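Local structure of flavodoxin-like domain (Synechococcus elongatus PCC 6301, 3HLY) at residues G6-Y11 against V35-V40; I85-S90 against A100-F105. The protein probably binds FMN and carries electrons as flavodoxins do, forming the flavodoxin-like module of a larger flavoprotein. All blocks are in the same frame, centred on the assembly; numbering follows the deposited sequence.

Contact 1 (G6-Y11 against V35-V40)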
ATOM      1  N   GLY A   6      -3.148  -0.362   2.850  1.00 30.29           N
ATOM      2  CA  GLY A   6      -3.002   0.258   4.153  1.00 27.19           C
ATOM      3  C   GLY A   6      -2.474   1.675   4.029  1.00 40.25           C
ATOM      4  O   GLY A   6      -1.603   1.952   3.200  1.00 31.11           O
ATOM      5  N   TYR A   7      -3.009   2.580   4.841  1.00 39.87           N
ATOM      6  CA  TYR A   7      -2.578   3.978   4.817  1.00 35.64           C
ATOM      7  C   TYR A   7      -3.011   4.675   6.094  1.00 38.41           C
ATOM      8  O   TYR A   7      -3.640   4.068   6.953  1.00 50.12           O
ATOM      9  CB  TYR A   7      -3.187   4.717   3.620  1.00 37.36           C
ATOM     10  CG  TYR A   7      -4.694   4.650   3.571  1.00 42.97           C
ATOM     11  CD1 TYR A   7      -5.342   3.470   3.209  1.00 47.86           C
ATOM     12  CD2 TYR A   7      -5.477   5.751   3.927  1.00 42.48           C
ATOM     13  CE1 TYR A   7      -6.727   3.382   3.204  1.00 45.33           C
ATOM     14  CE2 TYR A   7      -6.876   5.672   3.927  1.00 41.65           C
ATOM     15  CZ  TYR A   7      -7.489   4.480   3.563  1.00 46.15           C
ATOM     16  OH  TYR A   7      -8.861   4.374   3.550  1.00 53.70           O
ATOM     17  N   LEU A   8      -2.671   5.955   6.216  1.00 45.09           N
ATOM     18  CA  LEU A   8      -3.069   6.721   7.390  1.00 48.72           C
ATOM     19  C   LEU A   8      -4.207   7.657   7.027  1.00 44.48           C
ATOM     20  O   LEU A   8      -4.122   8.415   6.062  1.00 47.47           O
ATOM     21  CB  LEU A   8      -1.900   7.546   7.946  1.00 41.53           C
ATOM     22  CG  LEU A   8      -0.827   6.837   8.770  1.00 53.92           C
ATOM     23  CD1 LEU A   8       0.031   5.982   7.858  1.00 62.37           C
ATOM     24  CD2 LEU A   8       0.039   7.876   9.473  1.00 61.91           C
ATOM     25  N   SER A   9      -5.277   7.606   7.804  1.00 44.19           N
ATOM     26  CA  SER A   9      -6.405   8.477   7.544  1.00 46.53           C
ATOM     27  C   SER A   9      -5.976   9.926   7.626  1.00 49.23           C
ATOM     28  O   SER A   9      -5.311  10.333   8.571  1.00 54.42           O
ATOM     29  CB  SER A   9      -7.522   8.230   8.556  1.00 59.30           C
ATOM     30  OG  SER A   9      -8.252   7.065   8.219  1.00 75.80           O
ATOM     31  N   ASP A  10      -6.352  10.696   6.618  1.00 55.18           N
ATOM     32  CA  ASP A  10      -6.067  12.117   6.574  1.00 66.37           C
ATOM     33  C   ASP A  10      -4.609  12.548   6.702  1.00 71.75           C
ATOM     34  O   ASP A  10      -4.325  13.607   7.262  1.00 75.06           O
ATOM     35  CB  ASP A  10      -6.921  12.829   7.630  1.00 72.12           C
ATOM     36  CG  ASP A  10      -8.395  12.480   7.504  1.00 82.51           C
ATOM     37  OD1 ASP A  10      -8.839  12.231   6.363  1.00 92.17           O
ATOM     38  OD2 ASP A  10      -9.118  12.453   8.529  1.00 79.99           O
ATOM     39  N   TYR A  11      -3.691  11.737   6.183  1.00 69.60           N
ATOM     40  CA  TYR A  11      -2.271  12.075   6.188  1.00 56.98           C
ATOM     41  C   TYR A  11      -1.907  12.402   4.747  1.00 45.82           C
ATOM     42  O   TYR A  11      -1.960  11.536   3.874  1.00 44.96           O
ATOM     43  CB  TYR A  11      -1.412  10.900   6.665  1.00 54.90           C
ATOM     44  CG  TYR A  11       0.063  11.234   6.703  1.00 56.70           C
ATOM     45  CD1 TYR A  11       1.011  10.360   6.174  1.00 58.76           C
ATOM     46  CD2 TYR A  11       0.511  12.440   7.252  1.00 58.93           C
ATOM     47  CE1 TYR A  11       2.367  10.679   6.182  1.00 56.61           C
ATOM     48  CE2 TYR A  11       1.864  12.770   7.266  1.00 58.22           C
ATOM     49  CZ  TYR A  11       2.785  11.888   6.726  1.00 63.29           C
ATOM     50  OH  TYR A  11       4.117  12.227   6.692  1.00 69.98           O
ATOM     51  N   VAL A  35      -7.468  -0.627   5.135  1.00 24.66           N
ATOM     52  CA  VAL A  35      -7.193  -0.566   6.556  1.00 35.76           C
ATOM     53  C   VAL A  35      -6.579   0.784   6.893  1.00 38.19           C
ATOM     54  O   VAL A  35      -5.800   1.323   6.113  1.00 37.32           O
ATOM     55  CB  VAL A  35      -6.227  -1.715   6.944  1.00 46.57           C
ATOM     56  CG1 VAL A  35      -5.523  -1.410   8.250  1.00 58.67           C
ATOM     57  CG2 VAL A  35      -7.004  -3.021   7.048  1.00 38.53           C
ATOM     58  N   ASP A  36      -6.967   1.337   8.041  1.00 40.03           N
ATOM     59  CA  ASP A  36      -6.445   2.614   8.507  1.00 38.97           C
ATOM     60  C   ASP A  36      -5.428   2.227   9.574  1.00 39.71           C
ATOM     61  O   ASP A  36      -5.797   1.704  10.624  1.00 38.75           O
ATOM     62  CB  ASP A  36      -7.560   3.454   9.134  1.00 45.48           C
ATOM     63  CG  ASP A  36      -7.081   4.821   9.605  1.00 54.86           C
ATOM     64  OD1 ASP A  36      -5.895   5.167   9.401  1.00 52.98           O
ATOM     65  OD2 ASP A  36      -7.912   5.564  10.181  1.00 62.11           O
ATOM     66  N   LEU A  37      -4.154   2.480   9.295  1.00 31.70           N
ATOM     67  CA  LEU A  37      -3.085   2.124  10.218  1.00 35.54           C
ATOM     68  C   LEU A  37      -3.194   2.836  11.576  1.00 47.39           C
ATOM     69  O   LEU A  37      -2.770   2.302  12.605  1.00 48.32           O
ATOM     70  CB  LEU A  37      -1.743   2.406   9.544  1.00 35.14           C
ATOM     71  CG  LEU A  37      -1.631   1.727   8.159  1.00 40.87           C
ATOM     72  CD1 LEU A  37      -0.308   2.069   7.513  1.00 33.81           C
ATOM     73  CD2 LEU A  37      -1.780   0.213   8.300  1.00 32.01           C
ATOM     74  N   ARG A  38      -3.773   4.033  11.572  1.00 47.11           N
ATOM     75  CA  ARG A  38      -3.954   4.812  12.790  1.00 40.41           C
ATOM     76  C   ARG A  38      -4.902   4.146  13.771  1.00 46.81           C
ATOM     77  O   ARG A  38      -4.848   4.437  14.963  1.00 57.85           O
ATOM     78  CB  ARG A  38      -4.553   6.185  12.496  1.00 33.80           C
ATOM     79  CG  ARG A  38      -3.749   7.165  11.692  1.00 41.02           C
ATOM     80  CD  ARG A  38      -4.573   8.437  11.601  1.00 44.39           C
ATOM     81  NE  ARG A  38      -4.031   9.421  10.676  1.00 48.58           N
ATOM     82  CZ  ARG A  38      -3.056  10.269  10.971  1.00 51.87           C
ATOM     83  NH1 ARG A  38      -2.501  10.260  12.179  1.00 46.28           N
ATOM     84  NH2 ARG A  38      -2.646  11.138  10.054  1.00 66.99           N
ATOM     85  N   ALA A  39      -5.774   3.265  13.289  1.00 45.04           N
ATOM     86  CA  ALA A  39      -6.749   2.653  14.184  1.00 51.21           C
ATOM     87  C   ALA A  39      -7.090   1.173  14.036  1.00 45.87           C
ATOM     88  O   ALA A  39      -7.837   0.636  14.853  1.00 56.58           O
ATOM     89  CB  ALA A  39      -8.034   3.465  14.122  1.00 57.57           C
ATOM     90  N   VAL A  40      -6.566   0.501  13.020  1.00 50.20           N
ATOM     91  CA  VAL A  40      -6.901  -0.909  12.822  1.00 51.69           C
ATOM     92  C   VAL A  40      -6.404  -1.836  13.927  1.00 55.23           C
ATOM     93  O   VAL A  40      -5.386  -1.572  14.558  1.00 51.94           O
ATOM     94  CB  VAL A  40      -6.352  -1.431  11.470  1.00 45.66           C
ATOM     95  CG1 VAL A  40      -4.837  -1.489  11.510  1.00 41.17           C
ATOM     96  CG2 VAL A  40      -6.925  -2.801  11.173  1.00 41.39           C
TER

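Contact 2 (I85-S90 against A100-F105)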
ATOM      1  N   ILE A  85       4.334  -5.981  -3.499  1.00 29.26           N
ATOM      2  CA  ILE A  85       4.260  -4.776  -2.704  1.00 23.95           C
ATOM      3  C   ILE A  85       4.115  -3.569  -3.629  1.00 27.17           C
ATOM      4  O   ILE A  85       4.917  -3.379  -4.547  1.00 21.96           O
ATOM      5  CB  ILE A  85       5.533  -4.591  -1.836  1.00 21.87           C
ATOM      6  CG1 ILE A  85       5.459  -3.260  -1.083  1.00 29.40           C
ATOM      7  CG2 ILE A  85       6.788  -4.645  -2.697  1.00 24.19           C
ATOM      8  CD1 ILE A  85       4.358  -3.218  -0.057  1.00 23.28           C
ATOM      9  N   GLY A  86       3.058  -2.800  -3.412  1.00 29.26           N
ATOM     10  CA  GLY A  86       2.837  -1.597  -4.194  1.00 19.90           C
ATOM     11  C   GLY A  86       3.051  -0.446  -3.238  1.00 25.08           C
ATOM     12  O   GLY A  86       2.390  -0.368  -2.206  1.00 35.36           O
ATOM     13  N   LEU A  87       3.988   0.436  -3.554  1.00 23.26           N
ATOM     14  CA  LEU A  87       4.264   1.578  -2.699  1.00 25.86           C
ATOM     15  C   LEU A  87       3.865   2.891  -3.385  1.00 25.07           C
ATOM     16  O   LEU A  87       3.978   3.023  -4.599  1.00 28.53           O
ATOM     17  CB  LEU A  87       5.758   1.604  -2.354  1.00 15.63           C
ATOM     18  CG  LEU A  87       6.223   0.436  -1.478  1.00 30.20           C
ATOM     19  CD1 LEU A  87       7.739   0.427  -1.361  1.00 27.51           C
ATOM     20  CD2 LEU A  87       5.580   0.548  -0.095  1.00 28.98           C
ATOM     21  N   PHE A  88       3.369   3.837  -2.600  1.00 31.56           N
ATOM     22  CA  PHE A  88       3.006   5.157  -3.111  1.00 33.27           C
ATOM     23  C   PHE A  88       3.339   6.208  -2.063  1.00 43.31           C
ATOM     24  O   PHE A  88       3.091   6.022  -0.871  1.00 40.88           O
ATOM     25  CB  PHE A  88       1.522   5.227  -3.507  1.00 34.98           C
ATOM     26  CG  PHE A  88       0.551   5.243  -2.351  1.00 29.24           C
ATOM     27  CD1 PHE A  88       0.222   6.433  -1.715  1.00 27.65           C
ATOM     28  CD2 PHE A  88      -0.111   4.075  -1.963  1.00 36.55           C
ATOM     29  CE1 PHE A  88      -0.761   6.466  -0.714  1.00 32.33           C
ATOM     30  CE2 PHE A  88      -1.097   4.097  -0.960  1.00 31.43           C
ATOM     31  CZ  PHE A  88      -1.426   5.292  -0.338  1.00 21.84           C
ATOM     32  N   ASP A  89       3.939   7.304  -2.507  1.00 49.75           N
ATOM     33  CA  ASP A  89       4.291   8.379  -1.594  1.00 45.79           C
ATOM     34  C   ASP A  89       3.011   9.122  -1.221  1.00 40.74           C
ATOM     35  O   ASP A  89       2.280   9.586  -2.096  1.00 39.89           O
ATOM     36  CB  ASP A  89       5.285   9.319  -2.267  1.00 56.94           C
ATOM     37  CG  ASP A  89       5.882  10.319  -1.304  1.00 63.58           C
ATOM     38  OD1 ASP A  89       6.973  10.851  -1.610  1.00 74.19           O
ATOM     39  OD2 ASP A  89       5.262  10.580  -0.246  1.00 61.89           O
ATOM     40  N   SER A  90       2.740   9.225   0.076  1.00 31.20           N
ATOM     41  CA  SER A  90       1.541   9.898   0.553  1.00 37.79           C
ATOM     42  C   SER A  90       1.622  11.428   0.532  1.00 47.87           C
ATOM     43  O   SER A  90       0.597  12.110   0.653  1.00 44.14           O
ATOM     44  CB  SER A  90       1.218   9.419   1.964  1.00 47.55           C
ATOM     45  OG  SER A  90       2.296   9.668   2.841  1.00 62.07           O
ATOM     46  N   ALA A 100      13.371   3.203   1.241  1.00 45.00           N
ATOM     47  CA  ALA A 100      13.610   2.510   2.502  1.00 42.89           C
ATOM     48  C   ALA A 100      12.622   1.355   2.705  1.00 45.13           C
ATOM     49  O   ALA A 100      13.025   0.244   3.054  1.00 43.22           O
ATOM     50  CB  ALA A 100      13.511   3.498   3.668  1.00 41.83           C
ATOM     51  N   LEU A 101      11.335   1.628   2.495  1.00 42.86           N
ATOM     52  CA  LEU A 101      10.303   0.608   2.635  1.00 36.87           C
ATOM     53  C   LEU A 101      10.537  -0.470   1.600  1.00 33.48           C
ATOM     54  O   LEU A 101      10.492  -1.651   1.912  1.00 39.84           O
ATOM     55  CB  LEU A 101       8.903   1.192   2.407  1.00 47.17           C
ATOM     56  CG  LEU A 101       8.269   2.079   3.475  1.00 52.10           C
ATOM     57  CD1 LEU A 101       8.151   1.305   4.780  1.00 39.97           C
ATOM     58  CD2 LEU A 101       9.116   3.322   3.665  1.00 67.65           C
ATOM     59  N   LEU A 102      10.794  -0.052   0.367  1.00 29.21           N
ATOM     60  CA  LEU A 102      11.013  -0.994  -0.720  1.00 33.67           C
ATOM     61  C   LEU A 102      12.149  -1.974  -0.413  1.00 50.20           C
ATOM     62  O   LEU A 102      12.054  -3.158  -0.742  1.00 59.62           O
ATOM     63  CB  LEU A 102      11.293  -0.240  -2.031  1.00 26.71           C
ATOM     64  CG  LEU A 102      11.542  -1.093  -3.283  1.00 34.33           C
ATOM     65  CD1 LEU A 102      10.314  -1.948  -3.594  1.00 36.58           C
ATOM     66  CD2 LEU A 102      11.867  -0.192  -4.457  1.00 40.92           C
ATOM     67  N   ALA A 103      13.217  -1.488   0.213  1.00 43.27           N
ATOM     68  CA  ALA A 103      14.340  -2.358   0.556  1.00 45.27           C
ATOM     69  C   ALA A 103      13.860  -3.441   1.526  1.00 35.64           C
ATOM     70  O   ALA A 103      14.081  -4.632   1.306  1.00 43.20           O
ATOM     71  CB  ALA A 103      15.471  -1.541   1.180  1.00 45.98           C
ATOM     72  N   GLN A 104      13.176  -3.017   2.580  1.00 27.90           N
ATOM     73  CA  GLN A 104      12.649  -3.937   3.578  1.00 39.28           C
ATOM     74  C   GLN A 104      11.798  -5.059   2.989  1.00 42.65           C
ATOM     75  O   GLN A 104      11.996  -6.224   3.323  1.00 54.54           O
ATOM     76  CB  GLN A 104      11.832  -3.172   4.609  1.00 46.04           C
ATOM     77  CG  GLN A 104      12.536  -2.995   5.926  1.00 53.92           C
ATOM     78  CD  GLN A 104      11.709  -2.209   6.900  1.00 59.67           C
ATOM     79  OE1 GLN A 104      11.495  -1.006   6.717  1.00 65.31           O
ATOM     80  NE2 GLN A 104      11.221  -2.881   7.943  1.00 49.02           N
ATOM     81  N   PHE A 105      10.864  -4.712   2.105  1.00 38.26           N
ATOM     82  CA  PHE A 105      10.002  -5.706   1.482  1.00 32.18           C
ATOM     83  C   PHE A 105      10.748  -6.645   0.540  1.00 30.58           C
ATOM     84  O   PHE A 105      10.496  -7.852   0.529  1.00 35.64           O
ATOM     85  CB  PHE A 105       8.852  -5.025   0.724  1.00 25.51           C
ATOM     86  CG  PHE A 105       7.776  -4.469   1.619  1.00 28.84           C
ATOM     87  CD1 PHE A 105       6.948  -5.322   2.344  1.00 29.29           C
ATOM     88  CD2 PHE A 105       7.601  -3.099   1.745  1.00 28.63           C
ATOM     89  CE1 PHE A 105       5.961  -4.822   3.181  1.00 27.15           C
ATOM     90  CE2 PHE A 105       6.621  -2.580   2.579  1.00 27.49           C
ATOM     91  CZ  PHE A 105       5.792  -3.451   3.304  1.00 36.97           C
TER

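Contact 1 (G6-Y11 against V35-V40)
The guanidinium of Arg38 lies as a flat plate over the turn at the end of strand 3-7. One face is occupied by Leu8, whose CB touches from that side and whose CD2 stands 4.2 Å above the plane, over its centre. At the edge sits the carbonyl of Ser9. Its O receives NE of Arg38 at 2.6 Å along a lone pair, with a weak second bond from NH2, so the plate is held in position by a backbone acceptor. The NH2 end also reaches CB of Tyr11 at 3.6 Å. Arginine suits this place because an extended chain from CG to NE spans the gap, while its flat face packs on an aliphatic side chain and its edge carries the N-H donors.

Asp36 is the polar centre. Its CG lies anti to the backbone N (chi1 -178°), which carries the carboxylate across to Ser9. OD1 accepts Ser9 N at 3.0 Å, from 47° above the carboxylate plane, and also accepts Arg38 N from outside that plane, closing an Asx turn. A single oxygen thus ties the two loops together. OD2 takes the hydroxyl of Ser9, although the position of OG is less certain. Further back along the strands, Leu37 N donates to Tyr7 O at 2.9 Å, nearly straight at 169°, and continues the parallel pairing of Gly6 with Val35 and Tyr7 with Asp36. On the buried side Leu8 CD1 meets Leu37 CD1 at 3.9 Å, their chains crossing, and Leu37 goes on to helix 66-78.

The type II turn from Leu8 to Tyr11, hydrogen-bonded through Tyr11 O to Ser14 OG, follows the first strand of a Rossmann-like flavodoxin fold, a position consistent with the loop that holds the FMN phosphate in flavodoxins.

Contact 2 (I85-S90 against A100-F105)
Two hydrophobic bumps on strand 84-88, Ile85 and Leu87, are received by the inner surface of helix 98-107. The axes of strand residues 85-88 and helix residues 100-105 run nearly antiparallel (172°) and come within 9.7 Å, so the two projecting side chains meet successive turns of the helix.

Ile85 supplies the first bump. CG1 lies anti to the backbone N, and the bend at chi2 (66°) then lays CD1 over the ring of Phe105. The methyl stands 3.6 Å from the ring centroid, only 13° off the normal, a nearly ideal CH-pi contact over the face. Behind it, CG1 rests on Phe105 CD2 at 3.6 Å, so the ring is covered by a length of chain as well as by its tip. CG2 reaches the other way, to Phe105 CB at 4.0 Å. A beta-branched residue suits this strand position because its two arms can follow both the ring and its stem.

Leu87 makes the second. Its CD1 is pushed into the hollow between two neighbouring helix residues, 3.7 Å from Leu102 CB and 4.0 Å from Leu101 CB, close enough to the backbone to meet Leu102 N at 3.5 Å. The other methyl, CD2, turns toward the ring and approaches Phe105 CE2 at 4.2 Å, so the forked end of leucine bridges the hollow and the aromatic wall. Leu101 presents mainly its CB here, while the rest of its chain leads away, and it also packs on Phe76 of helix 66-78. Phe105 likewise meets Phe76 and Leu57, joining this helix to the core beyond.

With no hydrogen bond between them, the two segments are held together by shape, dispersion and the burial of apolar surface, while the backbone polar groups bond within their own helix and sheet.

Overall arrangement
Strand 3-7 comes first in the chain, which leaves it through the turn at 8-11, passes along helix 14-27 and returns in strand 32-36, where contact 1 closes that first beta-alpha-beta unit. Helix 42-51, strand 54-58 and helix 66-78 follow before contact 2 closes a shorter loop, seating helix 98-107 on strand 84-88. The two contacts follow one another in series, neither enclosing nor crossing the other, with centres about 16 Å apart. Both reach the same parallel sheet, contact 1 at strand 32-36, one of its two edge strands. They meet where Tyr11 CE1 packs against Ser90 OG at 3.5 Å, bringing together the loops that follow strands 3-7 and 84-88.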